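Local coordinates for capsule biosynthesis protein capD (Bacillus anthracis, PDB 3G9K) that cleaves the poly-gamma-D-glutamate capsule of the bacterium and transfers it to the side-chain amino group of meso-diaminopimelic acid in peptidoglycan, at residues S142-G147 with G167-T172; I72-P77 with V149-K154; P83-P88 with R108-K113. All blocks are in the same frame, centred on the assembly; numbering follows the deposited sequence. Where two conformers were deposited one is given.

From the N terminus, the first of the paired segments is 72-77, on strand 70-75, which pairs with 149-154 in interaction 2, closing a long loop of 71 intervening residues. Interaction 3 (83-88 with 108-113) opens and closes within that loop, folding helix 82-94 against strand 109-112. Interaction 1 joins 142-147 to 167-172; its first segment precedes 149-154 and its second follows it, so interactions 1 and 2 cross, while interactions 3 and 1 come in series. Val149 packs on Ile85 and Arg108, and Arg169 on Pro77, so sheet, helix and ligand-binding loop meet. Arg169 and Pro77 belong to the glutamate pocket.

Interaction 1 of 3, residues S142-G147 with G167-T172; sequences SPAFFG and GRRNGT. With GLU (glutamic acid), chain F.
Arg169, in the conformer described, lays one face of its guanidinium over the methyl of Ala144, whose CB sits 3.7 Å above that plane and offset toward the rim. The chain gets there by a bend: chi2 is -97°, which turns CD away from an extended course. Two carbonyls of 142-147 then meet the group. Arg169 NE donates to Gly147 O at 3.3 Å, coming from above the carbonyl plane, and Arg169 NH2 reaches Ala144 O at 2.9 Å in a weak bond, its angle at hydrogen only 128°. In this conformer the two carbonyls may restrain the group while Arg169 NH1 points to the ligand, donating to OE2 of the bound glutamic acid at 2.6 Å and an angle of 169°. The bond from Arg169 NH2 to ligand OE1, 3.4 Å long, is weak. The same glutamic acid is hydrogen-bonded to the nucleophile Thr1, so the arginine holds the side-chain carboxylate of the ligand beside the active site.

Arg168 takes the other course, extended from CG to NE, and its CD passes 3.6 Å from Pro143 O; Pro143 CB and Arg168 CB meet at 4.2 Å. Its charge is paired beyond the two segments, with Asp166 and Glu119. Segment 142-147 lies in the loop between strands 136-139 and 150-155, with Phe145 and Phe146 against strand 109-112, while 167-172 leads from strand 160-164 into strand 172-175.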
ATOM      1  N   SER B 142      -1.224 -18.709   3.319  1.00 47.35           N
ATOM      2  CA  SER B 142      -0.356 -17.548   3.524  1.00 46.37           C
ATOM      3  C   SER B 142      -1.180 -16.414   4.143  1.00 45.33           C
ATOM      4  O   SER B 142      -2.139 -15.944   3.516  1.00 44.71           O
ATOM      5  CB  SER B 142       0.223 -17.093   2.185  1.00 46.72           C
ATOM      6  OG  SER B 142       1.153 -16.046   2.383  1.00 48.68           O
ATOM      7  N   PRO B 143      -0.852 -16.008   5.393  1.00 44.04           N
ATOM      8  CA  PRO B 143      -1.450 -14.806   6.008  1.00 42.80           C
ATOM      9  C   PRO B 143      -1.366 -13.561   5.117  1.00 41.53           C
ATOM     10  O   PRO B 143      -2.382 -12.866   4.942  1.00 41.52           O
ATOM     11  CB  PRO B 143      -0.639 -14.629   7.297  1.00 43.08           C
ATOM     12  CG  PRO B 143      -0.240 -15.994   7.659  1.00 43.24           C
ATOM     13  CD  PRO B 143       0.060 -16.677   6.344  1.00 44.46           C
ATOM     14  N   ALA B 144      -0.189 -13.332   4.520  1.00 39.16           N
ATOM     15  CA  ALA B 144       0.021 -12.190   3.615  1.00 37.60           C
ATOM     16  C   ALA B 144      -0.947 -12.152   2.406  1.00 35.92           C
ATOM     17  O   ALA B 144      -1.224 -11.073   1.854  1.00 36.06           O
ATOM     18  CB  ALA B 144       1.489 -12.138   3.148  1.00 38.32           C
ATOM     19  N   PHE B 145      -1.505 -13.309   2.029  1.00 32.83           N
ATOM     20  CA  PHE B 145      -2.454 -13.386   0.922  1.00 30.39           C
ATOM     21  C   PHE B 145      -3.672 -12.503   1.154  1.00 26.89           C
ATOM     22  O   PHE B 145      -4.237 -11.958   0.222  1.00 26.21           O
ATOM     23  CB  PHE B 145      -2.916 -14.843   0.740  1.00 30.16           C
ATOM     24  CG  PHE B 145      -3.840 -15.041  -0.410  1.00 28.06           C
ATOM     25  CD1 PHE B 145      -3.341 -15.214  -1.691  1.00 29.01           C
ATOM     26  CD2 PHE B 145      -5.223 -15.009  -0.231  1.00 30.33           C
ATOM     27  CE1 PHE B 145      -4.173 -15.372  -2.742  1.00 27.68           C
ATOM     28  CE2 PHE B 145      -6.075 -15.159  -1.299  1.00 28.81           C
ATOM     29  CZ  PHE B 145      -5.550 -15.349  -2.562  1.00 29.62           C
ATOM     30  N   PHE B 146      -4.112 -12.408   2.397  1.00 24.52           N
ATOM     31  CA  PHE B 146      -5.333 -11.673   2.708  1.00 22.97           C
ATOM     32  C   PHE B 146      -5.055 -10.233   3.123  1.00 22.05           C
ATOM     33  O   PHE B 146      -5.934  -9.557   3.652  1.00 21.91           O
ATOM     34  CB  PHE B 146      -6.140 -12.439   3.751  1.00 23.59           C
ATOM     35  CG  PHE B 146      -6.743 -13.708   3.199  1.00 23.23           C
ATOM     36  CD1 PHE B 146      -7.896 -13.663   2.455  1.00 24.79           C
ATOM     37  CD2 PHE B 146      -6.129 -14.918   3.384  1.00 24.10           C
ATOM     38  CE1 PHE B 146      -8.437 -14.818   1.927  1.00 24.42           C
ATOM     39  CE2 PHE B 146      -6.686 -16.090   2.864  1.00 23.48           C
ATOM     40  CZ  PHE B 146      -7.822 -16.023   2.132  1.00 25.65           C
ATOM     41  N   GLY B 147      -3.823  -9.785   2.896  1.00 20.98           N
ATOM     42  CA  GLY B 147      -3.503  -8.343   2.959  1.00 20.79           C
ATOM     43  C   GLY B 147      -2.799  -7.896   4.216  1.00 20.59           C
ATOM     44  O   GLY B 147      -2.138  -8.673   4.860  1.00 21.61           O
ATOM     45  N   GLY B 167      -1.855  -7.711  12.105  1.00 18.72           N
ATOM     46  CA  GLY B 167      -0.915  -8.761  12.549  1.00 19.03           C
ATOM     47  C   GLY B 167      -0.415  -9.702  11.463  1.00 18.53           C
ATOM     48  O   GLY B 167       0.666 -10.278  11.573  1.00 16.76           O
ATOM     49  N   ARG B 168      -1.165  -9.832  10.372  1.00 17.09           N
ATOM     50  CA  ARG B 168      -0.658 -10.611   9.248  1.00 17.87           C
ATOM     51  C   ARG B 168       0.691 -10.137   8.723  1.00 18.17           C
ATOM     52  O   ARG B 168       1.401 -10.933   8.162  1.00 18.41           O
ATOM     53  CB  ARG B 168      -1.668 -10.661   8.102  1.00 17.40           C
ATOM     54  CG  ARG B 168      -2.990 -11.299   8.489  1.00 18.89           C
ATOM     55  CD  ARG B 168      -4.077 -10.920   7.490  1.00 17.76           C
ATOM     56  NE  ARG B 168      -5.361 -11.505   7.831  1.00 21.43           N
ATOM     57  CZ  ARG B 168      -6.174 -11.010   8.769  1.00 23.63           C
ATOM     58  NH1 ARG B 168      -5.844  -9.905   9.425  1.00 21.26           N
ATOM     59  NH2 ARG B 168      -7.330 -11.586   9.026  1.00 23.65           N
ATOM     60  N   ARG B 169       1.008  -8.847   8.902  0.50 18.45           N
ATOM     61  CA  ARG B 169       2.231  -8.175   8.421  0.50 19.21           C
ATOM     62  C   ARG B 169       3.031  -7.568   9.579  0.50 19.64           C
ATOM     63  O   ARG B 169       3.941  -6.767   9.350  0.50 19.84           O
ATOM     64  CB  ARG B 169       1.859  -7.004   7.492  0.50 18.98           C
ATOM     65  CG  ARG B 169       1.038  -7.369   6.274  0.50 18.79           C
ATOM     66  CD  ARG B 169       1.847  -7.557   4.980  0.50 17.07           C
ATOM     67  NE  ARG B 169       0.985  -8.137   3.946  0.50 18.89           N
ATOM     68  CZ  ARG B 169       1.206  -8.107   2.634  0.50 18.78           C
ATOM     69  NH1 ARG B 169       2.287  -7.510   2.125  0.50 16.08           N
ATOM     70  NH2 ARG B 169       0.321  -8.665   1.830  0.50 15.20           N
ATOM     71  N   ASN B 170       2.697  -7.944  10.814  1.00 19.58           N
ATOM     72  CA  ASN B 170       3.228  -7.281  12.009  1.00 20.75           C
ATOM     73  C   ASN B 170       2.965  -5.781  12.043  1.00 19.45           C
ATOM     74  O   ASN B 170       3.782  -5.021  12.547  1.00 21.44           O
ATOM     75  CB  ASN B 170       4.729  -7.575  12.181  1.00 22.31           C
ATOM     76  CG  ASN B 170       5.094  -8.949  11.695  1.00 26.48           C
ATOM     77  OD1 ASN B 170       5.960  -9.123  10.808  1.00 33.20           O
ATOM     78  ND2 ASN B 170       4.425  -9.932  12.235  1.00 30.09           N
ATOM     79  N   GLY B 171       1.792  -5.379  11.531  1.00 20.51           N
ATOM     80  CA  GLY B 171       1.388  -4.014  11.544  1.00 19.30           C
ATOM     81  C   GLY B 171       1.112  -3.506  12.937  1.00 19.41           C
ATOM     82  O   GLY B 171       0.590  -4.226  13.778  1.00 18.80           O
ATOM     83  N   THR B 172       1.456  -2.251  13.153  1.00 19.40           N
ATOM     84  CA  THR B 172       1.254  -1.596  14.433  1.00 18.50           C
ATOM     85  C   THR B 172       0.925  -0.112  14.186  1.00 18.22           C
ATOM     86  O   THR B 172       0.897   0.405  13.048  1.00 16.55           O
ATOM     87  CB  THR B 172       2.547  -1.719  15.364  1.00 18.76           C
ATOM     88  OG1 THR B 172       3.659  -1.076  14.764  1.00 18.83           O
ATOM     89  CG2 THR B 172       2.894  -3.162  15.658  1.00 20.31           C
TER
HETATM   90  N   GLU F   2       0.524  -9.077  -5.626  1.00 49.92           N
HETATM   91  CA  GLU F   2       0.707  -8.319  -4.396  1.00 49.25           C
HETATM   92  C   GLU F   2       0.777  -6.799  -4.645  1.00 49.42           C
HETATM   93  O   GLU F   2       1.587  -6.371  -5.467  1.00 49.83           O
HETATM   94  CB  GLU F   2       1.990  -8.823  -3.729  1.00 48.84           C
HETATM   95  CG  GLU F   2       2.613  -7.877  -2.719  1.00 46.35           C
HETATM   96  CD  GLU F   2       1.816  -7.728  -1.451  1.00 43.00           C
HETATM   97  OE1 GLU F   2       0.602  -8.021  -1.450  1.00 38.39           O
HETATM   98  OE2 GLU F   2       2.436  -7.281  -0.469  1.00 38.77           O
HETATM   99  OXT GLU F   2       0.064  -5.956  -4.052  1.00 49.27           O

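Interaction 2 of 3, residues I72-P77 with V149-K154; sequences IGIGSP and VQALIK
Ile74 meets residues of 149-154 along much of its side chain. Ile74 CB lies 4.1 Å from Ala151 CB, the methyl of its non-hydrogen-bonded partner. Ile74 CG1 is anti to the backbone N (chi1 -169°), which brings it to 3.8 Å from Val149 CG1, and the tip, Ile74 CD1, stays 3.9 Å from Val149 CG1, the two side chains crossing at a slant. Val149 turns its other branch, CG2, to Ser76, meeting OG at 3.7 Å. Farther along the same face, Ile72 and Ile153 lie side by side and touch through their CG1 atoms at 4.2 Å.

Beneath these side chains the strand segments 72-75 and 150-154 run antiparallel, their axes at 175°. Gly73 and Leu152 form one hydrogen-bonded pair, with Gly73 N to Leu152 O at 2.9 Å; Gly75 and Gln150 form the next, each bonding through both N and O. Between them, CA-H...O contacts supplement the bonding, that of Ala151 CA to Gly73 O measuring 3.0 Å. Ser76 OG donates to Pro77 O, a local bond beside the glutamate pocket, and is also hydrogen-bonded to Gly148 N.

Helices 82-94 and 100-105 cover the isoleucine face, and Leu152 on the reverse packs on strand 2-7. The chemistry is therefore divided: backbone polar groups pair within the sheet, while branched aliphatic side chains make an apolar surface for the helices.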
ATOM      1  N   ILE B  72     -10.875   9.048   8.920  1.00 22.63           N
ATOM      2  CA  ILE B  72     -10.255   7.739   8.788  1.00 21.38           C
ATOM      3  C   ILE B  72      -9.300   7.723   7.598  1.00 20.38           C
ATOM      4  O   ILE B  72      -9.658   8.131   6.514  1.00 20.45           O
ATOM      5  CB  ILE B  72     -11.266   6.593   8.562  1.00 20.52           C
ATOM      6  CG1 ILE B  72     -12.292   6.514   9.677  1.00 21.53           C
ATOM      7  CG2 ILE B  72     -10.556   5.242   8.456  1.00 21.19           C
ATOM      8  CD1 ILE B  72     -13.461   5.584   9.282  1.00 21.28           C
ATOM      9  N   GLY B  73      -8.072   7.247   7.831  1.00 19.40           N
ATOM     10  CA  GLY B  73      -7.109   6.948   6.737  1.00 18.45           C
ATOM     11  C   GLY B  73      -6.881   5.443   6.743  1.00 17.12           C
ATOM     12  O   GLY B  73      -6.693   4.855   7.796  1.00 16.31           O
ATOM     13  N   ILE B  74      -6.917   4.808   5.582  1.00 15.06           N
ATOM     14  CA  ILE B  74      -6.927   3.351   5.528  1.00 15.01           C
ATOM     15  C   ILE B  74      -6.378   2.896   4.181  1.00 14.86           C
ATOM     16  O   ILE B  74      -6.509   3.588   3.148  1.00 16.70           O
ATOM     17  CB  ILE B  74      -8.361   2.746   5.834  1.00 14.18           C
ATOM     18  CG1 ILE B  74      -8.374   1.247   6.040  1.00 15.18           C
ATOM     19  CG2 ILE B  74      -9.409   3.132   4.675  1.00 14.09           C
ATOM     20  CD1 ILE B  74      -9.613   0.713   6.727  1.00 15.23           C
ATOM     21  N   GLY B  75      -5.799   1.698   4.192  1.00 14.49           N
ATOM     22  CA  GLY B  75      -5.361   1.045   2.971  1.00 13.63           C
ATOM     23  C   GLY B  75      -4.799  -0.311   3.277  1.00 14.01           C
ATOM     24  O   GLY B  75      -4.689  -0.692   4.449  1.00 14.86           O
ATOM     25  N   SER B  76      -4.392  -1.014   2.215  1.00 15.24           N
ATOM     26  CA  SER B  76      -3.874  -2.388   2.333  1.00 16.88           C
ATOM     27  C   SER B  76      -3.072  -2.813   1.127  1.00 16.09           C
ATOM     28  O   SER B  76      -3.429  -2.464   0.026  1.00 16.46           O
ATOM     29  CB  SER B  76      -5.026  -3.383   2.465  1.00 15.73           C
ATOM     30  OG  SER B  76      -4.543  -4.684   2.855  1.00 18.20           O
ATOM     31  N   PRO B  77      -2.051  -3.659   1.333  1.00 17.49           N
ATOM     32  CA  PRO B  77      -1.520  -4.453   0.264  1.00 18.48           C
ATOM     33  C   PRO B  77      -2.453  -5.644  -0.072  1.00 19.15           C
ATOM     34  O   PRO B  77      -3.545  -5.771   0.504  1.00 20.61           O
ATOM     35  CB  PRO B  77      -0.189  -4.916   0.839  1.00 18.44           C
ATOM     36  CG  PRO B  77      -0.480  -5.056   2.286  1.00 19.97           C
ATOM     37  CD  PRO B  77      -1.345  -3.921   2.596  1.00 17.03           C
ATOM     38  N   VAL B 149      -3.997  -4.544   6.435  1.00 17.65           N
ATOM     39  CA  VAL B 149      -4.765  -3.289   6.548  1.00 17.70           C
ATOM     40  C   VAL B 149      -4.138  -2.437   7.662  1.00 17.34           C
ATOM     41  O   VAL B 149      -3.923  -2.915   8.780  1.00 17.39           O
ATOM     42  CB  VAL B 149      -6.261  -3.540   6.838  1.00 18.71           C
ATOM     43  CG1 VAL B 149      -7.029  -2.195   7.046  1.00 17.25           C
ATOM     44  CG2 VAL B 149      -6.928  -4.417   5.719  1.00 15.98           C
ATOM     45  N   GLN B 150      -3.842  -1.184   7.340  1.00 16.18           N
ATOM     46  CA  GLN B 150      -3.310  -0.208   8.278  1.00 16.22           C
ATOM     47  C   GLN B 150      -4.215   1.006   8.236  1.00 16.53           C
ATOM     48  O   GLN B 150      -4.589   1.438   7.160  1.00 16.12           O
ATOM     49  CB  GLN B 150      -1.912   0.228   7.858  1.00 17.05           C
ATOM     50  CG  GLN B 150      -0.993  -0.885   7.771  1.00 14.76           C
ATOM     51  CD  GLN B 150      -0.526  -1.408   9.123  1.00 17.47           C
ATOM     52  OE1 GLN B 150      -0.432  -0.683  10.156  1.00 19.99           O
ATOM     53  NE2 GLN B 150      -0.208  -2.658   9.123  1.00 13.44           N
ATOM     54  N   ALA B 151      -4.516   1.564   9.400  1.00 16.00           N
ATOM     55  CA  ALA B 151      -5.469   2.672   9.492  1.00 16.65           C
ATOM     56  C   ALA B 151      -5.150   3.587  10.702  1.00 17.14           C
ATOM     57  O   ALA B 151      -4.512   3.155  11.687  1.00 16.59           O
ATOM     58  CB  ALA B 151      -6.863   2.110   9.647  1.00 16.50           C
ATOM     59  N   LEU B 152      -5.538   4.849  10.583  1.00 18.04           N
ATOM     60  CA  LEU B 152      -5.680   5.752  11.747  1.00 18.05           C
ATOM     61  C   LEU B 152      -7.073   6.336  11.709  1.00 19.41           C
ATOM     62  O   LEU B 152      -7.651   6.503  10.645  1.00 18.57           O
ATOM     63  CB  LEU B 152      -4.609   6.863  11.758  1.00 18.78           C
ATOM     64  CG  LEU B 152      -3.156   6.453  11.926  1.00 18.34           C
ATOM     65  CD1 LEU B 152      -2.282   7.718  11.659  1.00 18.09           C
ATOM     66  CD2 LEU B 152      -2.816   5.846  13.303  1.00 17.33           C
ATOM     67  N   ILE B 153      -7.609   6.612  12.886  1.00 20.85           N
ATOM     68  CA  ILE B 153      -8.884   7.264  13.025  1.00 22.40           C
ATOM     69  C   ILE B 153      -8.697   8.446  13.951  1.00 23.18           C
ATOM     70  O   ILE B 153      -8.240   8.261  15.060  1.00 22.22           O
ATOM     71  CB  ILE B 153      -9.913   6.339  13.688  1.00 23.09           C
ATOM     72  CG1 ILE B 153     -10.089   5.038  12.895  1.00 22.85           C
ATOM     73  CG2 ILE B 153     -11.276   7.061  13.869  1.00 21.82           C
ATOM     74  CD1 ILE B 153     -11.038   4.033  13.591  1.00 22.97           C
ATOM     75  N   LYS B 154      -9.100   9.642  13.508  1.00 24.51           N
ATOM     76  CA  LYS B 154      -9.140  10.806  14.383  1.00 25.20           C
ATOM     77  C   LYS B 154     -10.578  11.092  14.803  1.00 26.20           C
ATOM     78  O   LYS B 154     -11.441  11.238  13.956  1.00 25.61           O
ATOM     79  CB  LYS B 154      -8.562  12.042  13.705  1.00 25.61           C
ATOM     80  CG  LYS B 154      -8.626  13.287  14.589  1.00 25.06           C
ATOM     81  CD  LYS B 154      -7.613  14.333  14.204  1.00 24.66           C
ATOM     82  CE  LYS B 154      -7.637  15.476  15.222  1.00 26.19           C
ATOM     83  NZ  LYS B 154      -6.995  16.689  14.666  1.00 26.77           N
TER

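Interaction 3 of 3, residues P83-P88 with R108-K113; sequences PQILTP and RFTFEK
Gln84 reaches from helix 82-94 to the backbone of strand 109-112, its side chain extended beyond CG. Its terminal amide lies beside Thr110 and Phe111: Gln84 CD is 3.6 Å from Phe111 N, and Gln84 CB touches Thr110 CG2 at 4.1 Å. The backbone of Gln84 is tied to the strand as well, through one water that donates to Gln84 O and to Phe109 O, each at 2.7 Å. This bridge spans two carbonyls that could not bond to each other directly.

One residue on, Ile85 puts CG2 over a face of the Arg108 guanidinium, 3.8 Å from NH1. This methyl is anti to the backbone N, whereas Ile85 CG1, anti to the carbonyl carbon (chi1 -68°), makes a looser approach of 4.4 Å to Thr110 CG2.

In the second shell, Arg108 is fixed by a salt bridge from NH1 to Asp166 and a hydrogen bond from NH1 to Phe146 O; both probably settle the plane that Ile85 covers. Thr110 also touches Arg81, a residue that binds poly-gamma-D-glutamate, and Tyr279 of the partner chain packs on Gln84. The arrangement is helix-on-strand packing, the segment axes of helix 83-88 and strand 109-112 lying 8.2 Å apart at 139°. It joins a strand that is outermost, within this chain, in the small mixed sheet to the helix that follows the glutamate-binding loop of this gamma-glutamyltransferase-family fold.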
ATOM      1  N   PRO B  83      -9.548  -4.425  -2.857  1.00 22.66           N
ATOM      2  CA  PRO B  83     -10.895  -3.947  -2.528  1.00 23.24           C
ATOM      3  C   PRO B  83     -11.812  -5.003  -1.948  1.00 22.78           C
ATOM      4  O   PRO B  83     -12.728  -4.666  -1.225  1.00 23.30           O
ATOM      5  CB  PRO B  83     -11.419  -3.420  -3.842  1.00 23.15           C
ATOM      6  CG  PRO B  83     -10.674  -4.127  -4.861  1.00 25.31           C
ATOM      7  CD  PRO B  83      -9.304  -4.414  -4.303  1.00 23.42           C
ATOM      8  N   GLN B  84     -11.536  -6.272  -2.233  1.00 22.76           N
ATOM      9  CA  GLN B  84     -12.233  -7.387  -1.546  1.00 23.81           C
ATOM     10  C   GLN B  84     -11.874  -7.499  -0.083  1.00 22.21           C
ATOM     11  O   GLN B  84     -12.655  -7.961   0.705  1.00 22.10           O
ATOM     12  CB  GLN B  84     -11.941  -8.711  -2.232  1.00 24.35           C
ATOM     13  CG  GLN B  84     -12.577  -8.799  -3.634  1.00 25.51           C
ATOM     14  CD  GLN B  84     -12.574 -10.211  -4.133  1.00 26.91           C
ATOM     15  OE1 GLN B  84     -11.834 -10.562  -5.054  1.00 34.43           O
ATOM     16  NE2 GLN B  84     -13.342 -11.046  -3.482  1.00 27.31           N
ATOM     17  N   ILE B  85     -10.648  -7.115   0.258  1.00 21.18           N
ATOM     18  CA  ILE B  85     -10.220  -7.069   1.627  1.00 20.07           C
ATOM     19  C   ILE B  85     -10.851  -5.901   2.364  1.00 19.37           C
ATOM     20  O   ILE B  85     -11.411  -6.086   3.462  1.00 20.42           O
ATOM     21  CB  ILE B  85      -8.665  -7.013   1.683  1.00 19.66           C
ATOM     22  CG1 ILE B  85      -8.087  -8.359   1.193  1.00 19.92           C
ATOM     23  CG2 ILE B  85      -8.163  -6.665   3.088  1.00 19.17           C
ATOM     24  CD1 ILE B  85      -6.684  -8.298   0.653  1.00 19.33           C
ATOM     25  N   LEU B  86     -10.805  -4.704   1.753  1.00 19.82           N
ATOM     26  CA  LEU B  86     -11.255  -3.494   2.423  1.00 19.41           C
ATOM     27  C   LEU B  86     -12.768  -3.355   2.570  1.00 19.46           C
ATOM     28  O   LEU B  86     -13.237  -2.747   3.536  1.00 17.71           O
ATOM     29  CB  LEU B  86     -10.660  -2.245   1.750  1.00 19.12           C
ATOM     30  CG  LEU B  86      -9.137  -2.061   1.964  1.00 18.74           C
ATOM     31  CD1 LEU B  86      -8.554  -0.963   1.075  1.00 19.13           C
ATOM     32  CD2 LEU B  86      -8.782  -1.810   3.465  1.00 16.79           C
ATOM     33  N   THR B  87     -13.543  -3.882   1.611  1.00 19.83           N
ATOM     34  CA  THR B  87     -14.992  -3.612   1.614  1.00 19.86           C
ATOM     35  C   THR B  87     -15.735  -4.193   2.824  1.00 19.49           C
ATOM     36  O   THR B  87     -16.423  -3.442   3.489  1.00 20.93           O
ATOM     37  CB  THR B  87     -15.655  -4.005   0.278  1.00 19.16           C
ATOM     38  OG1 THR B  87     -15.123  -3.187  -0.739  1.00 19.33           O
ATOM     39  CG2 THR B  87     -17.184  -3.853   0.316  1.00 19.27           C
ATOM     40  N   PRO B  88     -15.570  -5.504   3.127  1.00 19.45           N
ATOM     41  CA  PRO B  88     -16.212  -6.036   4.327  1.00 19.61           C
ATOM     42  C   PRO B  88     -15.699  -5.362   5.624  1.00 19.37           C
ATOM     43  O   PRO B  88     -16.462  -5.147   6.559  1.00 19.60           O
ATOM     44  CB  PRO B  88     -15.890  -7.532   4.282  1.00 20.06           C
ATOM     45  CG  PRO B  88     -15.375  -7.825   2.939  1.00 20.38           C
ATOM     46  CD  PRO B  88     -14.817  -6.542   2.402  1.00 19.54           C
ATOM     47  N   ARG B 108     -10.620 -13.670   6.878  1.00 22.21           N
ATOM     48  CA  ARG B 108     -11.089 -13.065   5.653  1.00 22.34           C
ATOM     49  C   ARG B 108     -11.397 -14.101   4.571  1.00 23.44           C
ATOM     50  O   ARG B 108     -11.004 -15.274   4.688  1.00 23.69           O
ATOM     51  CB  ARG B 108     -10.032 -12.091   5.148  1.00 22.30           C
ATOM     52  CG  ARG B 108      -9.891 -10.871   6.047  1.00 21.15           C
ATOM     53  CD  ARG B 108      -8.701 -10.023   5.701  1.00 20.39           C
ATOM     54  NE  ARG B 108      -8.544  -8.993   6.722  1.00 20.19           N
ATOM     55  CZ  ARG B 108      -7.455  -8.249   6.904  1.00 17.63           C
ATOM     56  NH1 ARG B 108      -6.440  -8.318   6.057  1.00 17.63           N
ATOM     57  NH2 ARG B 108      -7.425  -7.399   7.935  1.00 20.47           N
ATOM     58  N   PHE B 109     -12.085 -13.630   3.534  1.00 24.49           N
ATOM     59  CA  PHE B 109     -12.332 -14.405   2.312  1.00 25.79           C
ATOM     60  C   PHE B 109     -12.282 -13.504   1.092  1.00 26.43           C
ATOM     61  O   PHE B 109     -12.657 -12.328   1.158  1.00 26.30           O
ATOM     62  CB  PHE B 109     -13.712 -15.073   2.368  1.00 25.47           C
ATOM     63  CG  PHE B 109     -14.843 -14.099   2.516  1.00 24.43           C
ATOM     64  CD1 PHE B 109     -15.307 -13.753   3.777  1.00 25.65           C
ATOM     65  CD2 PHE B 109     -15.428 -13.524   1.418  1.00 24.80           C
ATOM     66  CE1 PHE B 109     -16.339 -12.847   3.925  1.00 25.36           C
ATOM     67  CE2 PHE B 109     -16.453 -12.611   1.550  1.00 24.10           C
ATOM     68  CZ  PHE B 109     -16.917 -12.276   2.809  1.00 26.91           C
ATOM     69  N   THR B 110     -11.852 -14.069  -0.030  1.00 27.84           N
ATOM     70  CA  THR B 110     -11.892 -13.376  -1.323  1.00 29.52           C
ATOM     71  C   THR B 110     -12.348 -14.347  -2.412  1.00 31.43           C
ATOM     72  O   THR B 110     -12.329 -15.548  -2.210  1.00 31.93           O
ATOM     73  CB  THR B 110     -10.501 -12.819  -1.734  1.00 29.32           C
ATOM     74  OG1 THR B 110      -9.590 -13.902  -1.947  1.00 29.60           O
ATOM     75  CG2 THR B 110      -9.940 -11.888  -0.634  1.00 27.10           C
ATOM     76  N   PHE B 111     -12.707 -13.808  -3.569  1.00 33.50           N
ATOM     77  CA  PHE B 111     -13.206 -14.608  -4.685  1.00 35.27           C
ATOM     78  C   PHE B 111     -12.369 -14.417  -5.936  1.00 36.76           C
ATOM     79  O   PHE B 111     -11.922 -13.313  -6.233  1.00 36.43           O
ATOM     80  CB  PHE B 111     -14.649 -14.245  -4.954  1.00 36.09           C
ATOM     81  CG  PHE B 111     -15.556 -14.606  -3.829  1.00 37.32           C
ATOM     82  CD1 PHE B 111     -15.850 -13.683  -2.835  1.00 38.99           C
ATOM     83  CD2 PHE B 111     -16.068 -15.884  -3.725  1.00 38.24           C
ATOM     84  CE1 PHE B 111     -16.676 -14.022  -1.784  1.00 38.20           C
ATOM     85  CE2 PHE B 111     -16.892 -16.219  -2.679  1.00 39.11           C
ATOM     86  CZ  PHE B 111     -17.193 -15.275  -1.707  1.00 38.13           C
ATOM     87  N   GLU B 112     -12.189 -15.497  -6.660  1.00 38.77           N
ATOM     88  CA  GLU B 112     -11.454 -15.517  -7.892  1.00 39.37           C
ATOM     89  C   GLU B 112     -12.262 -16.405  -8.823  1.00 40.28           C
ATOM     90  O   GLU B 112     -12.412 -17.568  -8.578  1.00 40.36           O
ATOM     91  CB  GLU B 112     -10.082 -16.078  -7.631  1.00 40.04           C
ATOM     92  CG  GLU B 112      -9.350 -16.597  -8.816  1.00 41.32           C
ATOM     93  CD  GLU B 112      -8.741 -15.501  -9.611  1.00 45.82           C
ATOM     94  OE1 GLU B 112      -9.483 -14.822 -10.323  1.00 49.24           O
ATOM     95  OE2 GLU B 112      -7.527 -15.297  -9.534  1.00 49.73           O
ATOM     96  N   LYS B 113     -12.836 -15.825  -9.857  1.00 40.79           N
ATOM     97  CA  LYS B 113     -13.776 -16.553 -10.655  1.00 41.90           C
ATOM     98  C   LYS B 113     -14.720 -17.264  -9.737  1.00 42.19           C
ATOM     99  O   LYS B 113     -15.253 -16.682  -8.836  1.00 42.80           O
ATOM    100  CB  LYS B 113     -13.071 -17.571 -11.543  1.00 42.40           C
ATOM    101  CG  LYS B 113     -12.555 -17.013 -12.844  1.00 44.35           C
ATOM    102  CD  LYS B 113     -11.403 -16.070 -12.583  1.00 45.87           C
ATOM    103  CE  LYS B 113     -10.496 -15.827 -13.785  1.00 45.97           C
ATOM    104  NZ  LYS B 113      -9.352 -14.971 -13.357  1.00 45.68           N
TER
HETATM  105  O   HOH W   1     -14.185 -10.189   0.641  1.00 30.78           O